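Local coordinates for protein esterase (Xanthomonas oryzae pv. oryzae, PDB 3H2G) that is a cell wall-degrading esterase that contributes to the virulence of the bacterial pathogen on rice, at residues A[329-341]-A[366-380]. Sequence-based numbering, arbitrary orientation.
Sequences LLCGSSNDATVPL and TGNASDNSAFAHMLT
A single beta bridge ties Asp336 to Ser373 where two loops run side by side: Ser373 N gives its hydrogen to Asn335 O (2.9 Å), and Ala337 N returns a longer bond to Ser373 O. That carbonyl also receives Ala376 N, from the opposite face of its plane, in the turn leading into helix 376-396. Beside the bridge, the Asn335 amide is gripped at both ends. Its OD1 accepts from Thr366 N at 2.7 Å, while ND2, with Asn372 OD1 lying in its amide plane, donates almost straight at that oxygen (2.9 Å); the two amides are turned 57° apart. Ala376 CB packs against Asn335 CB.

Asp336 lies on the loop after strand 328-332, and His377 follows the last strand, 359-363, near the start of helix 376-396, as expected for the acid and histidine of an alpha/beta-hydrolase. With Ser176, whose OG is hydrogen-bonded to His377 NE2, they probably form the catalytic triad. His377 ND1 meets the syn side of Asp336 OD2 at 2.6 Å, within the ring plane and nearly linear (172°). The other carboxylate oxygen, OD1, accepts from Thr338 N, closing an Asx turn, and from Val339 N, above the carboxylate plane, extending it to an Asx motif; together they restrain the acid's rotation. Thr338 lies over one face of the imidazole, its CB 4.2 Å from the ring centroid; with OG1 set anti to the carbonyl carbon (chi1 -64°), the hydroxyl donates to Ala374 O (2.9 Å). Val339 CG2 approaches His377 CE1 obliquely, at 3.4 Å.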
# COMPACT_ATOMS: atom_id res chain seq x y z
N LEU A 329 -14.30 -4.77 -2.40
CA LEU A 329 -14.69 -3.55 -3.10
C LEU A 329 -13.44 -2.80 -3.54
O LEU A 329 -12.71 -2.26 -2.71
CB LEU A 329 -15.54 -2.66 -2.20
CG LEU A 329 -16.02 -1.34 -2.84
CD1 LEU A 329 -16.77 -1.63 -4.14
CD2 LEU A 329 -16.92 -0.60 -1.86
N LEU A 330 -13.20 -2.78 -4.84
CA LEU A 330 -12.04 -2.08 -5.38
C LEU A 330 -12.46 -0.64 -5.64
O LEU A 330 -13.46 -0.39 -6.31
CB LEU A 330 -11.59 -2.74 -6.69
CG LEU A 330 -11.30 -4.24 -6.63
CD1 LEU A 330 -10.82 -4.72 -7.99
CD2 LEU A 330 -10.24 -4.52 -5.57
N CYS A 331 -11.71 0.30 -5.09
CA CYS A 331 -12.04 1.71 -5.27
C CYS A 331 -10.92 2.43 -5.99
O CYS A 331 -9.74 2.09 -5.84
CB CYS A 331 -12.29 2.37 -3.90
SG CYS A 331 -12.95 4.07 -3.93
N GLY A 332 -11.30 3.43 -6.77
CA GLY A 332 -10.32 4.20 -7.52
C GLY A 332 -11.04 5.33 -8.23
O GLY A 332 -12.22 5.57 -7.98
N SER A 333 -10.32 6.03 -9.10
CA SER A 333 -10.90 7.13 -9.85
C SER A 333 -10.51 7.06 -11.32
O SER A 333 -9.36 6.78 -11.65
CB SER A 333 -10.41 8.47 -9.27
OG SER A 333 -10.73 9.54 -10.14
N SER A 334 -11.48 7.30 -12.20
CA SER A 334 -11.20 7.28 -13.63
C SER A 334 -10.41 8.52 -14.06
O SER A 334 -10.10 8.68 -15.24
CB SER A 334 -12.51 7.16 -14.42
OG SER A 334 -13.49 8.07 -13.96
N ASN A 335 -10.08 9.38 -13.10
CA ASN A 335 -9.28 10.58 -13.38
C ASN A 335 -7.81 10.24 -13.11
O ASN A 335 -6.91 10.97 -13.53
CB ASN A 335 -9.66 11.74 -12.45
CG ASN A 335 -11.06 12.28 -12.68
OD1 ASN A 335 -11.83 12.43 -11.74
ND2 ASN A 335 -11.38 12.59 -13.93
N ASP A 336 -7.59 9.13 -12.41
CA ASP A 336 -6.26 8.66 -12.02
C ASP A 336 -5.34 8.22 -13.16
O ASP A 336 -5.56 7.18 -13.78
CB ASP A 336 -6.41 7.50 -11.02
CG ASP A 336 -5.14 7.22 -10.24
OD1 ASP A 336 -4.04 7.57 -10.71
OD2 ASP A 336 -5.25 6.62 -9.15
N ALA A 337 -4.30 9.01 -13.42
CA ALA A 337 -3.35 8.69 -14.49
C ALA A 337 -2.10 7.97 -13.96
O ALA A 337 -1.29 7.48 -14.75
CB ALA A 337 -2.94 9.97 -15.23
N THR A 338 -1.94 7.91 -12.64
CA THR A 338 -0.79 7.23 -12.06
C THR A 338 -1.07 5.73 -12.01
O THR A 338 -0.23 4.91 -12.37
CB THR A 338 -0.47 7.77 -10.65
OG1 THR A 338 -0.10 9.15 -10.73
CG2 THR A 338 0.68 6.98 -10.02
N VAL A 339 -2.27 5.38 -11.56
CA VAL A 339 -2.70 3.98 -11.50
C VAL A 339 -4.09 3.93 -12.13
O VAL A 339 -5.10 4.10 -11.44
CB VAL A 339 -2.77 3.46 -10.04
CG1 VAL A 339 -3.27 2.02 -10.03
CG2 VAL A 339 -1.39 3.54 -9.39
N PRO A 340 -4.16 3.72 -13.45
CA PRO A 340 -5.44 3.66 -14.16
C PRO A 340 -6.44 2.69 -13.55
O PRO A 340 -6.07 1.60 -13.11
CB PRO A 340 -5.03 3.27 -15.58
CG PRO A 340 -3.70 3.98 -15.72
CD PRO A 340 -3.04 3.66 -14.41
N LEU A 341 -7.71 3.09 -13.53
CA LEU A 341 -8.77 2.26 -12.97
C LEU A 341 -8.89 0.96 -13.76
O LEU A 341 -9.56 0.02 -13.33
CB LEU A 341 -10.09 3.03 -12.98
CG LEU A 341 -11.24 2.44 -12.16
CD1 LEU A 341 -10.80 2.20 -10.72
CD2 LEU A 341 -12.43 3.40 -12.20
N THR A 366 -14.51 12.43 -11.17
CA THR A 366 -15.46 13.49 -11.49
C THR A 366 -16.26 13.20 -12.75
O THR A 366 -17.32 13.78 -12.97
CB THR A 366 -14.76 14.84 -11.68
OG1 THR A 366 -13.89 14.77 -12.82
CG2 THR A 366 -13.95 15.22 -10.45
N GLY A 367 -15.74 12.31 -13.59
CA GLY A 367 -16.41 11.97 -14.83
C GLY A 367 -16.06 12.95 -15.94
O GLY A 367 -16.55 12.84 -17.06
N ASN A 368 -15.20 13.91 -15.61
CA ASN A 368 -14.76 14.91 -16.58
C ASN A 368 -13.28 14.72 -16.88
O ASN A 368 -12.44 14.79 -15.98
CB ASN A 368 -14.99 16.31 -16.01
CG ASN A 368 -14.84 17.40 -17.06
OD1 ASN A 368 -13.84 17.45 -17.78
ND2 ASN A 368 -15.83 18.28 -17.14
N ALA A 369 -12.96 14.47 -18.15
CA ALA A 369 -11.57 14.26 -18.57
C ALA A 369 -10.66 15.43 -18.22
O ALA A 369 -9.45 15.27 -18.08
CB ALA A 369 -11.52 13.98 -20.06
N SER A 370 -11.25 16.61 -18.08
CA SER A 370 -10.49 17.81 -17.73
C SER A 370 -9.80 17.65 -16.39
O SER A 370 -8.84 18.36 -16.08
CB SER A 370 -11.42 19.03 -17.69
OG SER A 370 -10.74 20.18 -17.21
N ASP A 371 -10.28 16.70 -15.58
CA ASP A 371 -9.70 16.46 -14.27
C ASP A 371 -8.72 15.28 -14.27
O ASP A 371 -8.13 14.96 -13.24
CB ASP A 371 -10.81 16.19 -13.24
CG ASP A 371 -11.76 17.37 -13.09
OD1 ASP A 371 -11.29 18.49 -12.79
OD2 ASP A 371 -12.98 17.16 -13.27
N ASN A 372 -8.56 14.63 -15.42
CA ASN A 372 -7.62 13.51 -15.52
C ASN A 372 -6.24 14.06 -15.22
O ASN A 372 -5.82 15.06 -15.80
CB ASN A 372 -7.66 12.89 -16.91
CG ASN A 372 -8.92 12.09 -17.16
OD1 ASN A 372 -9.82 12.04 -16.32
ND2 ASN A 372 -9.01 11.45 -18.32
N SER A 373 -5.52 13.39 -14.32
CA SER A 373 -4.19 13.85 -13.94
C SER A 373 -3.49 12.83 -13.06
O SER A 373 -4.13 12.00 -12.42
CB SER A 373 -4.31 15.18 -13.19
OG SER A 373 -3.12 15.52 -12.52
N ALA A 374 -2.16 12.90 -13.04
CA ALA A 374 -1.37 12.00 -12.21
C ALA A 374 -1.67 12.33 -10.75
O ALA A 374 -1.64 11.46 -9.88
CB ALA A 374 0.11 12.19 -12.50
N PHE A 375 -1.98 13.60 -10.49
CA PHE A 375 -2.28 14.07 -9.15
C PHE A 375 -3.65 13.66 -8.63
O PHE A 375 -3.94 13.80 -7.44
CB PHE A 375 -2.15 15.60 -9.08
CG PHE A 375 -0.76 16.10 -9.34
CD1 PHE A 375 -0.33 16.36 -10.64
CD2 PHE A 375 0.14 16.27 -8.29
CE1 PHE A 375 0.97 16.80 -10.89
CE2 PHE A 375 1.45 16.70 -8.54
CZ PHE A 375 1.86 16.96 -9.84
N ALA A 376 -4.50 13.16 -9.52
CA ALA A 376 -5.83 12.73 -9.10
C ALA A 376 -5.69 11.46 -8.27
O ALA A 376 -6.61 11.06 -7.55
CB ALA A 376 -6.71 12.48 -10.32
N HIS A 377 -4.52 10.83 -8.38
CA HIS A 377 -4.23 9.60 -7.65
C HIS A 377 -4.33 9.83 -6.14
O HIS A 377 -5.03 9.10 -5.44
CB HIS A 377 -2.82 9.11 -8.02
CG HIS A 377 -2.44 7.80 -7.39
ND1 HIS A 377 -3.15 6.63 -7.60
CD2 HIS A 377 -1.40 7.46 -6.60
CE1 HIS A 377 -2.57 5.64 -6.96
NE2 HIS A 377 -1.50 6.11 -6.35
N MET A 378 -3.65 10.87 -5.66
CA MET A 378 -3.65 11.18 -4.23
C MET A 378 -5.03 11.51 -3.66
O MET A 378 -5.28 11.31 -2.47
CB MET A 378 -2.68 12.33 -3.95
CG MET A 378 -1.21 11.98 -4.17
SD MET A 378 -0.73 11.85 -5.92
CE MET A 378 -0.18 13.53 -6.22
N LEU A 379 -5.91 12.03 -4.51
CA LEU A 379 -7.26 12.38 -4.07
C LEU A 379 -8.07 11.15 -3.66
O LEU A 379 -8.97 11.24 -2.83
CB LEU A 379 -8.01 13.12 -5.18
CG LEU A 379 -7.36 14.40 -5.71
CD1 LEU A 379 -8.16 14.93 -6.90
CD2 LEU A 379 -7.31 15.44 -4.59
N THR A 380 -7.74 9.99 -4.24
CA THR A 380 -8.48 8.77 -3.94
C THR A 380 -8.24 8.20 -2.55
O THR A 380 -9.04 7.42 -2.05
CB THR A 380 -8.18 7.64 -4.96
OG1 THR A 380 -6.83 7.20 -4.82
CG2 THR A 380 -8.41 8.14 -6.38
O HOH W 1 -9.55 11.28 -8.33
O HOH W 2 -13.71 10.58 -13.83